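Local coordinates for lymphotactin (PDB 2NYZ), which is a secreted C-class chemokine, probably chemotactic for lymphocytes, captured here in complex with the viral decoy receptor M3, at residues R35-F39 and P51-V56; V21-Y27 and I38-G44. Residue numbers count along the deposited sequence, not the author numbering.

How the interactions relate
Both interactions are built on strand 37-41; their segments overlap at I38 and F39, and of these two F39 makes contacts in both. In interaction 1 the start of this strand and the two residues before it receive the turn leading into helix 54-64 and the helix's first residues; in interaction 2 its later part pairs with strand 24-28 and runs into the turn 41-44. Their centres lie about 13 Å apart, on opposite sides of the chain's centre, yet they touch where V37 CG1 comes 4.1 Å from Y27 CD1. The F39 ring meets W55 and V56 in interaction 1, and the side chains of I24 and Y27 in interaction 2. Beside interaction 2, an acidic side chain of the M3 chain pairs with R23.

Interaction 1 (R35-F39 and P51-V56); sequences RAVIF and PQATWV
P51 buries the most surface here, lying against the backbone that enters strand 37-39. P51 CA is 5.5 Å from V37 CA, the nearest pairing of the two segments. R35 and A36 approach the strand in extended conformation (A36 phi/psi -164/162), and the ring of P51, C-gamma exo, fits closely against the backbone of A36 and V37: P51 CG is 3.4 Å from A36 CA and 3.6 Å from V37 N. On the same proline, P51 CB lies 3.6 Å from V37 CG2. R35, t, t, p at chi1 to chi3, leaves sideways, but its end bends back so that R35 NH2 lies 3.2 Å from P51 CB, while NH1 makes a salt bridge with E31. After P51, the chain turns through Q52 (-94/-16) to A53, the N-cap residue (-66/133), and T54 begins the helix. This is the chemokine fold, in which a C-terminal helix lies across a three-stranded antiparallel sheet, and the contact joins the middle strand to the helix start. F39, second in buried area, points toward the helix with chi1 m. F39 CZ stands 3.5 Å from V56 CG1 and F39 CE2 3.8 Å from W55 CZ3. W55 leaves sideways, and chi1 p brings its ring to F39; the F39 ring and the six-membered ring of W55 have centroids 5.9 Å apart and planes inclined at 35°, an oblique pair. V56 (chi1 t) also reaches V37, V56 CG1 to V37 CG2 at 3.7 Å, while A49 on strand 46-49 touches F39, W55 and V56.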
loop_
_atom_site.group_PDB
_atom_site.type_symbol
_atom_site.label_atom_id
_atom_site.label_comp_id
_atom_site.label_asym_id
_atom_site.label_seq_id
_atom_site.Cartn_x
_atom_site.Cartn_y
_atom_site.Cartn_z
ATOM N N ARG D 35 -24.814 20.590 15.087
ATOM C CA ARG D 35 -25.597 21.675 14.514
ATOM C C ARG D 35 -24.992 22.038 13.170
ATOM O O ARG D 35 -23.772 21.972 12.992
ATOM C CB ARG D 35 -25.583 22.899 15.433
ATOM C CG ARG D 35 -26.612 23.946 15.052
ATOM C CD ARG D 35 -26.465 25.218 15.865
ATOM N NE ARG D 35 -25.287 25.984 15.468
ATOM C CZ ARG D 35 -25.309 27.275 15.153
ATOM N NH1 ARG D 35 -26.453 27.951 15.190
ATOM N NH2 ARG D 35 -24.187 27.888 14.792
ATOM N N ALA D 36 -25.841 22.419 12.221
ATOM C CA ALA D 36 -25.348 22.775 10.906
ATOM C C ALA D 36 -26.337 23.540 10.070
ATOM O O ALA D 36 -27.534 23.557 10.342
ATOM C CB ALA D 36 -24.920 21.528 10.159
ATOM N N VAL D 37 -25.798 24.178 9.044
ATOM C CA VAL D 37 -26.576 24.945 8.097
ATOM C C VAL D 37 -26.827 24.012 6.926
ATOM O O VAL D 37 -25.883 23.495 6.326
ATOM C CB VAL D 37 -25.787 26.152 7.578
ATOM C CG1 VAL D 37 -26.580 26.851 6.483
ATOM C CG2 VAL D 37 -25.480 27.101 8.720
ATOM N N ILE D 38 -28.091 23.781 6.604
ATOM C CA ILE D 38 -28.400 22.908 5.488
ATOM C C ILE D 38 -28.826 23.733 4.287
ATOM O O ILE D 38 -29.951 24.237 4.237
ATOM C CB ILE D 38 -29.538 21.922 5.821
ATOM C CG1 ILE D 38 -29.231 21.175 7.122
ATOM C CG2 ILE D 38 -29.682 20.911 4.692
ATOM C CD1 ILE D 38 -30.385 20.304 7.613
ATOM N N PHE D 39 -27.927 23.886 3.323
ATOM C CA PHE D 39 -28.261 24.641 2.124
ATOM C C PHE D 39 -29.071 23.746 1.182
ATOM O O PHE D 39 -28.872 22.532 1.137
ATOM C CB PHE D 39 -26.990 25.108 1.414
ATOM C CG PHE D 39 -26.201 26.120 2.182
ATOM C CD1 PHE D 39 -26.731 27.379 2.447
ATOM C CD2 PHE D 39 -24.920 25.829 2.625
ATOM C CE1 PHE D 39 -25.992 28.332 3.139
ATOM C CE2 PHE D 39 -24.174 26.773 3.317
ATOM C CZ PHE D 39 -24.709 28.027 3.575
ATOM N N PRO D 51 -21.826 26.092 10.427
ATOM C CA PRO D 51 -22.433 27.411 10.659
ATOM C C PRO D 51 -21.384 28.403 11.149
ATOM O O PRO D 51 -21.631 29.603 11.218
ATOM C CB PRO D 51 -23.489 27.132 11.726
ATOM C CG PRO D 51 -23.751 25.648 11.598
ATOM C CD PRO D 51 -22.380 25.097 11.357
ATOM N N GLN D 52 -20.215 27.872 11.493
ATOM C CA GLN D 52 -19.089 28.661 11.981
ATOM C C GLN D 52 -18.141 29.040 10.851
ATOM O O GLN D 52 -17.301 29.918 11.014
ATOM C CB GLN D 52 -18.304 27.866 13.027
ATOM C CG GLN D 52 -19.069 27.570 14.302
ATOM C CD GLN D 52 -19.376 28.822 15.088
ATOM O OE1 GLN D 52 -20.134 29.683 14.639
ATOM N NE2 GLN D 52 -18.780 28.934 16.271
ATOM N N ALA D 53 -18.265 28.366 9.714
ATOM C CA ALA D 53 -17.411 28.641 8.564
ATOM C C ALA D 53 -17.688 30.034 8.007
ATOM O O ALA D 53 -18.842 30.415 7.800
ATOM C CB ALA D 53 -17.639 27.592 7.487
ATOM N N THR D 54 -16.626 30.791 7.758
ATOM C CA THR D 54 -16.787 32.139 7.240
ATOM C C THR D 54 -17.603 32.166 5.962
ATOM O O THR D 54 -18.573 32.917 5.870
ATOM C CB THR D 54 -15.429 32.814 6.976
ATOM O OG1 THR D 54 -14.734 33.003 8.215
ATOM C CG2 THR D 54 -15.635 34.164 6.318
ATOM N N TRP D 55 -17.232 31.348 4.980
ATOM C CA TRP D 55 -17.971 31.336 3.716
ATOM C C TRP D 55 -19.457 31.033 3.904
ATOM O O TRP D 55 -20.294 31.564 3.179
ATOM C CB TRP D 55 -17.351 30.347 2.706
ATOM C CG TRP D 55 -17.521 28.885 3.036
ATOM C CD1 TRP D 55 -16.670 28.096 3.763
ATOM C CD2 TRP D 55 -18.624 28.049 2.668
ATOM N NE1 TRP D 55 -17.178 26.823 3.870
ATOM C CE2 TRP D 55 -18.376 26.767 3.205
ATOM C CE3 TRP D 55 -19.799 28.258 1.933
ATOM C CZ2 TRP D 55 -19.265 25.701 3.035
ATOM C CZ3 TRP D 55 -20.683 27.197 1.764
ATOM C CH2 TRP D 55 -20.408 25.935 2.313
ATOM N N VAL D 56 -19.786 30.185 4.875
ATOM C CA VAL D 56 -21.180 29.845 5.135
ATOM C C VAL D 56 -21.877 31.084 5.668
ATOM O O VAL D 56 -22.917 31.503 5.149
ATOM C CB VAL D 56 -21.307 28.710 6.178
ATOM C CG1 VAL D 56 -22.773 28.463 6.514
ATOM C CG2 VAL D 56 -20.678 27.444 5.641
#

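Interaction 2 (V21-Y27 and I38-G44); sequences VSRIKTY and IFITKRG
A beta hairpin with a classic bulge joins strand 24-27 to strand 38-41. The axes of these short strand segments come within 4.6 Å, with their directions 145° apart, so the pairing is antiparallel but twisted. I24 and T41 form a non-hydrogen-bonded pair (CA-CA 4.2 Å), whereas T26 and I40 form a hydrogen-bonded one (CA-CA 5.4 Å). The register therefore slips by one, and K25 and T26 both face I40: K25 N donates to I40 O at 2.9 Å, and I40 N to T26 O at 3.2 Å. The helical-like psi of K25 (phi/psi -118/-50) marks the bulged position, where an extra residue is fitted opposite I40. Beyond the strand end, K42 N donates to R23 O at 2.7 Å. K42, with chi1 m, chi2 and chi3 t and chi4 p, carries its NZ back to donate to I24 O at 2.8 Å, and K25 NZ donates to K42 O at 3.0 Å. Residues 41-44 make a type I turn, closed by G44 N to T41 O at 2.9 Å, and G44 adopts 113/-8, angles that call for glycine. Y27 and F39 lie on one face, Y27 CB 3.9 Å from F39 CD1, and I24 CG2 comes 3.7 Å from F39 CD1. Helix 54-64 covers these side chains: M63 meets I24, V60 packs on Y27, and Y27 OH is hydrogen-bonded to D64. Such a hairpin, roofed by the C-terminal helix, supplies two of the three antiparallel strands of the chemokine fold.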
loop_
_atom_site.group_PDB
_atom_site.type_symbol
_atom_site.label_atom_id
_atom_site.label_comp_id
_atom_site.label_asym_id
_atom_site.label_seq_id
_atom_site.Cartn_x
_atom_site.Cartn_y
_atom_site.Cartn_z
ATOM N N VAL D 21 -23.236 31.071 -3.560
ATOM C CA VAL D 21 -24.535 31.612 -3.176
ATOM C C VAL D 21 -25.411 31.551 -4.426
ATOM O O VAL D 21 -26.634 31.396 -4.349
ATOM C CB VAL D 21 -24.396 33.081 -2.674
ATOM C CG1 VAL D 21 -23.678 33.922 -3.720
ATOM C CG2 VAL D 21 -25.762 33.663 -2.354
ATOM N N SER D 22 -24.753 31.642 -5.579
ATOM C CA SER D 22 -25.422 31.594 -6.869
ATOM C C SER D 22 -25.938 30.194 -7.200
ATOM O O SER D 22 -26.232 29.892 -8.355
ATOM C CB SER D 22 -24.457 32.036 -7.960
ATOM O OG SER D 22 -23.340 31.168 -8.013
ATOM N N ARG D 23 -26.044 29.337 -6.192
ATOM C CA ARG D 23 -26.522 27.977 -6.405
ATOM C C ARG D 23 -27.501 27.594 -5.317
ATOM O O ARG D 23 -28.217 26.602 -5.442
ATOM C CB ARG D 23 -25.352 26.985 -6.403
ATOM C CG ARG D 23 -24.535 26.958 -7.684
ATOM C CD ARG D 23 -25.369 26.454 -8.843
ATOM N NE ARG D 23 -24.587 26.348 -10.071
ATOM C CZ ARG D 23 -24.223 27.382 -10.821
ATOM N NH1 ARG D 23 -24.573 28.614 -10.479
ATOM N NH2 ARG D 23 -23.501 27.185 -11.915
ATOM N N ILE D 24 -27.528 28.379 -4.244
ATOM C CA ILE D 24 -28.424 28.100 -3.135
ATOM C C ILE D 24 -29.813 28.660 -3.415
ATOM O O ILE D 24 -29.968 29.612 -4.179
ATOM C CB ILE D 24 -27.923 28.727 -1.834
ATOM C CG1 ILE D 24 -26.395 28.669 -1.758
ATOM C CG2 ILE D 24 -28.545 28.007 -0.663
ATOM C CD1 ILE D 24 -25.831 27.307 -1.644
ATOM N N LYS D 25 -30.821 28.060 -2.795
ATOM C CA LYS D 25 -32.196 28.497 -2.966
ATOM C C LYS D 25 -32.702 28.940 -1.606
ATOM O O LYS D 25 -33.239 30.032 -1.458
ATOM C CB LYS D 25 -33.049 27.346 -3.514
ATOM C CG LYS D 25 -34.541 27.651 -3.672
ATOM C CD LYS D 25 -35.204 26.742 -4.718
ATOM C CE LYS D 25 -35.074 25.264 -4.375
ATOM N NZ LYS D 25 -35.452 24.397 -5.531
ATOM N N THR D 26 -32.504 28.094 -0.605
ATOM C CA THR D 26 -32.943 28.399 0.746
ATOM C C THR D 26 -31.966 27.789 1.727
ATOM O O THR D 26 -30.896 27.332 1.337
ATOM C CB THR D 26 -34.346 27.817 1.024
ATOM O OG1 THR D 26 -34.359 26.417 0.713
ATOM C CG2 THR D 26 -35.396 28.527 0.189
ATOM N N TYR D 27 -32.334 27.783 2.999
ATOM C CA TYR D 27 -31.481 27.203 4.018
ATOM C C TYR D 27 -32.209 27.142 5.354
ATOM O O TYR D 27 -33.248 27.779 5.539
ATOM C CB TYR D 27 -30.166 27.998 4.135
ATOM C CG TYR D 27 -30.222 29.253 4.985
ATOM C CD1 TYR D 27 -29.984 29.196 6.362
ATOM C CD2 TYR D 27 -30.501 30.494 4.416
ATOM C CE1 TYR D 27 -30.024 30.343 7.151
ATOM C CE2 TYR D 27 -30.544 31.651 5.196
ATOM C CZ TYR D 27 -30.304 31.569 6.565
ATOM O OH TYR D 27 -30.344 32.706 7.348
ATOM N N ILE D 38 -28.091 23.781 6.604
ATOM C CA ILE D 38 -28.400 22.908 5.488
ATOM C C ILE D 38 -28.826 23.733 4.287
ATOM O O ILE D 38 -29.951 24.237 4.237
ATOM C CB ILE D 38 -29.538 21.922 5.821
ATOM C CG1 ILE D 38 -29.231 21.175 7.122
ATOM C CG2 ILE D 38 -29.682 20.911 4.692
ATOM C CD1 ILE D 38 -30.385 20.304 7.613
ATOM N N PHE D 39 -27.927 23.886 3.323
ATOM C CA PHE D 39 -28.261 24.641 2.124
ATOM C C PHE D 39 -29.071 23.746 1.182
ATOM O O PHE D 39 -28.872 22.532 1.137
ATOM C CB PHE D 39 -26.990 25.108 1.414
ATOM C CG PHE D 39 -26.201 26.120 2.182
ATOM C CD1 PHE D 39 -26.731 27.379 2.447
ATOM C CD2 PHE D 39 -24.920 25.829 2.625
ATOM C CE1 PHE D 39 -25.992 28.332 3.139
ATOM C CE2 PHE D 39 -24.174 26.773 3.317
ATOM C CZ PHE D 39 -24.709 28.027 3.575
ATOM N N ILE D 40 -29.996 24.341 0.445
ATOM C CA ILE D 40 -30.794 23.590 -0.509
ATOM C C ILE D 40 -30.513 24.199 -1.873
ATOM O O ILE D 40 -31.032 25.264 -2.185
ATOM C CB ILE D 40 -32.286 23.716 -0.205
ATOM C CG1 ILE D 40 -32.574 23.162 1.198
ATOM C CG2 ILE D 40 -33.087 22.974 -1.257
ATOM C CD1 ILE D 40 -34.037 23.254 1.624
ATOM N N THR D 41 -29.685 23.536 -2.677
ATOM C CA THR D 41 -29.340 24.051 -3.996
ATOM C C THR D 41 -30.596 24.305 -4.816
ATOM O O THR D 41 -31.661 23.752 -4.533
ATOM C CB THR D 41 -28.432 23.082 -4.776
ATOM O OG1 THR D 41 -29.216 22.007 -5.305
ATOM C CG2 THR D 41 -27.349 22.525 -3.860
ATOM N N LYS D 42 -30.459 25.135 -5.841
ATOM C CA LYS D 42 -31.586 25.490 -6.681
ATOM C C LYS D 42 -32.296 24.319 -7.336
ATOM O O LYS D 42 -33.435 24.470 -7.773
ATOM C CB LYS D 42 -31.154 26.516 -7.734
ATOM C CG LYS D 42 -30.861 27.903 -7.145
ATOM C CD LYS D 42 -30.451 28.906 -8.215
ATOM C CE LYS D 42 -30.213 30.287 -7.617
ATOM N NZ LYS D 42 -29.034 30.337 -6.703
ATOM N N ARG D 43 -31.654 23.154 -7.406
ATOM C CA ARG D 43 -32.331 22.011 -8.013
ATOM C C ARG D 43 -32.772 20.950 -7.001
ATOM O O ARG D 43 -33.238 19.875 -7.387
ATOM C CB ARG D 43 -31.480 21.357 -9.116
ATOM C CG ARG D 43 -32.350 20.585 -10.131
ATOM C CD ARG D 43 -31.571 19.747 -11.144
ATOM N NE ARG D 43 -30.796 20.536 -12.100
ATOM C CZ ARG D 43 -29.609 21.082 -11.842
ATOM N NH1 ARG D 43 -29.049 20.929 -10.649
ATOM N NH2 ARG D 43 -28.972 21.775 -12.780
ATOM N N GLY D 44 -32.622 21.236 -5.709
ATOM C CA GLY D 44 -33.077 20.281 -4.715
ATOM C C GLY D 44 -32.102 19.539 -3.818
ATOM O O GLY D 44 -32.546 18.850 -2.896
#